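Local coordinates for protein fatty acid amide hydrolase (Candida albicans, PDB 6KVR) that probably hydrolyses monocarboxylic acid amides to the carboxylate and ammonium, as a member of the amidase signature family, at residues Phe380-Thr391 with Thr443-Phe454. Sequence-based numbering, arbitrary orientation.
Sequences FDPPNTKLAYET and TRDQLRDQYNDF
Phe380 and Phe454 lie face to face in an offset stack, ring planes only 6° apart and centroids separated by 4.1 Å; Pro382 CA lies over the rim of the opposite face of the Phe380 ring. Next to the stack, Tyr451 lays its ring beside the two prolines and donates its hydroxyl to a backbone carbonyl, Tyr451 OH to Pro383 O at 2.8 Å, while Pro382 CB packs 3.4 Å from Tyr451 OH. Tyr451 is buried, with Leu490 and Phe492 also against it. From the edge strand 376-379 of the central amidase sheet the chain passes over helix 434-457 and then turns into helix 385-397, whose first turns, 385-391, run obliquely antiparallel to 443-454, the axes at 141°. Between the helices the packing is sparser: Leu447 sends CD1 to Ala388 CB at 4.0 Å and CD2 to Asn384 CB, and the methyl of Thr443 meets the tip of Leu387. Toward solvent, exposed Asn384 donates ND2 to Gln450 OE1 (2.8 Å), in the carbonyl plane on a lone pair. Gln450 gets there with CG anti to its backbone N (chi1 -177°) and an extended chain, its NE2 sliding past the Pro383 ring.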
# COMPACT_ATOMS: atom_id res chain seq x y z
N PHE A 380 27.54 10.91 -0.60
CA PHE A 380 26.65 10.06 0.17
C PHE A 380 27.14 8.62 0.11
O PHE A 380 27.24 8.03 -0.97
CB PHE A 380 25.23 10.17 -0.38
CG PHE A 380 24.21 9.34 0.34
CD1 PHE A 380 24.23 9.22 1.72
CD2 PHE A 380 23.20 8.71 -0.37
CE1 PHE A 380 23.27 8.47 2.37
CE2 PHE A 380 22.23 7.96 0.27
CZ PHE A 380 22.26 7.84 1.64
N ASP A 381 27.46 8.06 1.28
CA ASP A 381 27.87 6.66 1.40
C ASP A 381 26.65 5.87 1.87
O ASP A 381 26.37 5.83 3.08
CB ASP A 381 29.04 6.53 2.38
CG ASP A 381 29.68 5.15 2.36
OD1 ASP A 381 29.09 4.21 1.78
OD2 ASP A 381 30.78 5.02 2.93
N PRO A 382 25.90 5.23 0.98
CA PRO A 382 24.54 4.76 1.33
C PRO A 382 24.59 3.59 2.29
O PRO A 382 25.33 2.62 2.07
CB PRO A 382 23.95 4.35 -0.02
CG PRO A 382 25.14 3.97 -0.84
CD PRO A 382 26.24 4.92 -0.42
N PRO A 383 23.82 3.63 3.37
CA PRO A 383 23.94 2.62 4.43
C PRO A 383 23.14 1.36 4.15
O PRO A 383 22.11 1.37 3.47
CB PRO A 383 23.40 3.34 5.67
CG PRO A 383 22.42 4.34 5.11
CD PRO A 383 22.90 4.73 3.74
N ASN A 384 23.64 0.25 4.70
CA ASN A 384 22.92 -1.02 4.72
C ASN A 384 22.58 -1.54 3.33
O ASN A 384 21.61 -2.29 3.18
CB ASN A 384 21.63 -0.91 5.55
CG ASN A 384 21.89 -1.08 7.01
OD1 ASN A 384 22.67 -1.94 7.42
ND2 ASN A 384 21.24 -0.25 7.83
N THR A 385 23.34 -1.15 2.29
CA THR A 385 23.07 -1.66 0.95
C THR A 385 23.23 -3.18 0.87
O THR A 385 22.52 -3.83 0.11
CB THR A 385 23.96 -0.98 -0.09
OG1 THR A 385 25.33 -1.08 0.29
CG2 THR A 385 23.58 0.51 -0.26
N LYS A 386 24.13 -3.76 1.66
CA LYS A 386 24.25 -5.21 1.68
C LYS A 386 23.00 -5.86 2.26
O LYS A 386 22.49 -6.84 1.70
CB LYS A 386 25.49 -5.62 2.48
CG LYS A 386 25.69 -7.14 2.56
CD LYS A 386 27.05 -7.48 3.13
CE LYS A 386 27.16 -8.96 3.46
NZ LYS A 386 28.50 -9.32 4.02
N LEU A 387 22.48 -5.34 3.38
CA LEU A 387 21.22 -5.88 3.89
C LEU A 387 20.09 -5.68 2.89
O LEU A 387 19.25 -6.57 2.70
CB LEU A 387 20.89 -5.23 5.24
CG LEU A 387 19.64 -5.74 5.97
CD1 LEU A 387 19.80 -7.21 6.36
CD2 LEU A 387 19.37 -4.87 7.20
N ALA A 388 20.03 -4.50 2.24
CA ALA A 388 18.97 -4.25 1.28
C ALA A 388 19.05 -5.25 0.12
O ALA A 388 18.04 -5.82 -0.28
CB ALA A 388 19.04 -2.82 0.76
N TYR A 389 20.26 -5.50 -0.38
CA TYR A 389 20.44 -6.41 -1.51
C TYR A 389 20.02 -7.82 -1.15
O TYR A 389 19.27 -8.47 -1.89
CB TYR A 389 21.89 -6.39 -1.98
CG TYR A 389 22.18 -7.34 -3.12
CD1 TYR A 389 21.90 -6.99 -4.44
CD2 TYR A 389 22.75 -8.60 -2.89
CE1 TYR A 389 22.18 -7.85 -5.50
CE2 TYR A 389 23.03 -9.48 -3.95
CZ TYR A 389 22.74 -9.10 -5.24
OH TYR A 389 23.00 -9.97 -6.30
N GLU A 390 20.47 -8.31 0.02
CA GLU A 390 20.15 -9.66 0.45
C GLU A 390 18.66 -9.81 0.75
O GLU A 390 18.06 -10.83 0.42
CB GLU A 390 20.95 -10.04 1.70
CG GLU A 390 22.35 -10.54 1.39
CD GLU A 390 23.32 -10.39 2.56
OE1 GLU A 390 24.54 -10.55 2.34
OE2 GLU A 390 22.86 -10.13 3.70
N THR A 391 18.06 -8.80 1.40
CA THR A 391 16.65 -8.92 1.73
C THR A 391 15.80 -8.97 0.48
O THR A 391 14.90 -9.81 0.35
CB THR A 391 16.21 -7.77 2.64
OG1 THR A 391 17.00 -7.77 3.83
CG2 THR A 391 14.73 -7.95 3.03
N THR A 443 12.41 -5.74 8.05
CA THR A 443 13.67 -5.19 7.53
C THR A 443 13.41 -4.12 6.47
O THR A 443 14.05 -3.06 6.48
CB THR A 443 14.51 -6.32 6.94
OG1 THR A 443 14.82 -7.26 7.97
CG2 THR A 443 15.78 -5.77 6.36
N ARG A 444 12.51 -4.40 5.53
CA ARG A 444 12.17 -3.43 4.48
C ARG A 444 11.68 -2.12 5.08
O ARG A 444 12.06 -1.04 4.62
CB ARG A 444 11.10 -4.02 3.56
CG ARG A 444 10.57 -3.07 2.51
CD ARG A 444 9.24 -3.57 1.97
NE ARG A 444 8.21 -3.48 2.99
CZ ARG A 444 7.01 -4.04 2.94
NH1 ARG A 444 6.63 -4.75 1.89
NH2 ARG A 444 6.18 -3.88 3.96
N ASP A 445 10.81 -2.20 6.07
CA ASP A 445 10.27 -0.98 6.65
C ASP A 445 11.36 -0.20 7.38
O ASP A 445 11.38 1.04 7.32
CB ASP A 445 9.11 -1.32 7.57
CG ASP A 445 7.88 -1.78 6.80
OD1 ASP A 445 7.88 -1.65 5.54
OD2 ASP A 445 6.91 -2.26 7.44
N GLN A 446 12.29 -0.90 8.04
CA GLN A 446 13.39 -0.20 8.71
C GLN A 446 14.30 0.50 7.71
O GLN A 446 14.75 1.63 7.96
CB GLN A 446 14.20 -1.18 9.56
CG GLN A 446 13.50 -1.55 10.85
CD GLN A 446 14.11 -2.77 11.50
OE1 GLN A 446 14.88 -3.50 10.87
NE2 GLN A 446 13.80 -2.99 12.77
N LEU A 447 14.58 -0.15 6.58
CA LEU A 447 15.40 0.48 5.54
C LEU A 447 14.71 1.70 4.96
O LEU A 447 15.35 2.74 4.76
CB LEU A 447 15.69 -0.53 4.43
CG LEU A 447 16.59 -1.68 4.85
CD1 LEU A 447 16.44 -2.80 3.84
CD2 LEU A 447 18.04 -1.22 4.95
N ARG A 448 13.41 1.58 4.67
CA ARG A 448 12.66 2.71 4.13
C ARG A 448 12.70 3.91 5.07
O ARG A 448 12.85 5.05 4.62
CB ARG A 448 11.21 2.29 3.87
CG ARG A 448 11.05 1.48 2.61
CD ARG A 448 9.61 1.01 2.43
NE ARG A 448 9.51 0.11 1.28
CZ ARG A 448 8.37 -0.32 0.76
NH1 ARG A 448 7.20 -0.02 1.32
NH2 ARG A 448 8.39 -1.06 -0.35
N ASP A 449 12.56 3.68 6.38
CA ASP A 449 12.62 4.78 7.32
C ASP A 449 14.03 5.36 7.38
O ASP A 449 14.20 6.59 7.41
CB ASP A 449 12.15 4.34 8.71
CG ASP A 449 10.63 4.25 8.81
OD1 ASP A 449 9.94 5.08 8.18
OD2 ASP A 449 10.12 3.35 9.52
N GLN A 450 15.05 4.49 7.39
CA GLN A 450 16.42 4.98 7.46
C GLN A 450 16.70 5.96 6.33
O GLN A 450 17.28 7.03 6.54
CB GLN A 450 17.41 3.81 7.44
CG GLN A 450 18.86 4.24 7.60
CD GLN A 450 19.84 3.08 7.73
OE1 GLN A 450 19.54 1.94 7.35
NE2 GLN A 450 21.01 3.36 8.27
N TYR A 451 16.25 5.63 5.11
CA TYR A 451 16.53 6.46 3.94
C TYR A 451 15.62 7.67 3.88
O TYR A 451 16.04 8.75 3.44
CB TYR A 451 16.39 5.63 2.66
CG TYR A 451 17.64 4.89 2.28
CD1 TYR A 451 18.07 3.80 3.01
CD2 TYR A 451 18.41 5.30 1.20
CE1 TYR A 451 19.23 3.13 2.69
CE2 TYR A 451 19.57 4.64 0.86
CZ TYR A 451 19.97 3.55 1.61
OH TYR A 451 21.13 2.87 1.27
N ASN A 452 14.36 7.51 4.26
CA ASN A 452 13.46 8.66 4.27
C ASN A 452 13.92 9.66 5.32
O ASN A 452 13.94 10.87 5.07
CB ASN A 452 12.02 8.19 4.50
CG ASN A 452 11.01 9.33 4.56
OD1 ASN A 452 10.85 10.09 3.60
ND2 ASN A 452 10.30 9.41 5.68
N ASP A 453 14.36 9.17 6.49
CA ASP A 453 14.87 10.06 7.53
C ASP A 453 16.12 10.79 7.07
O ASP A 453 16.38 11.91 7.50
CB ASP A 453 15.20 9.27 8.79
CG ASP A 453 13.97 8.80 9.53
OD1 ASP A 453 12.85 9.29 9.24
OD2 ASP A 453 14.12 7.94 10.42
N PHE A 454 16.94 10.14 6.23
CA PHE A 454 18.13 10.79 5.71
C PHE A 454 17.76 12.00 4.86
O PHE A 454 18.31 13.09 5.06
CB PHE A 454 18.97 9.81 4.89
CG PHE A 454 19.99 10.49 4.00
CD1 PHE A 454 21.14 11.05 4.54
CD2 PHE A 454 19.79 10.57 2.64
CE1 PHE A 454 22.08 11.68 3.73
CE2 PHE A 454 20.73 11.19 1.81
CZ PHE A 454 21.88 11.75 2.37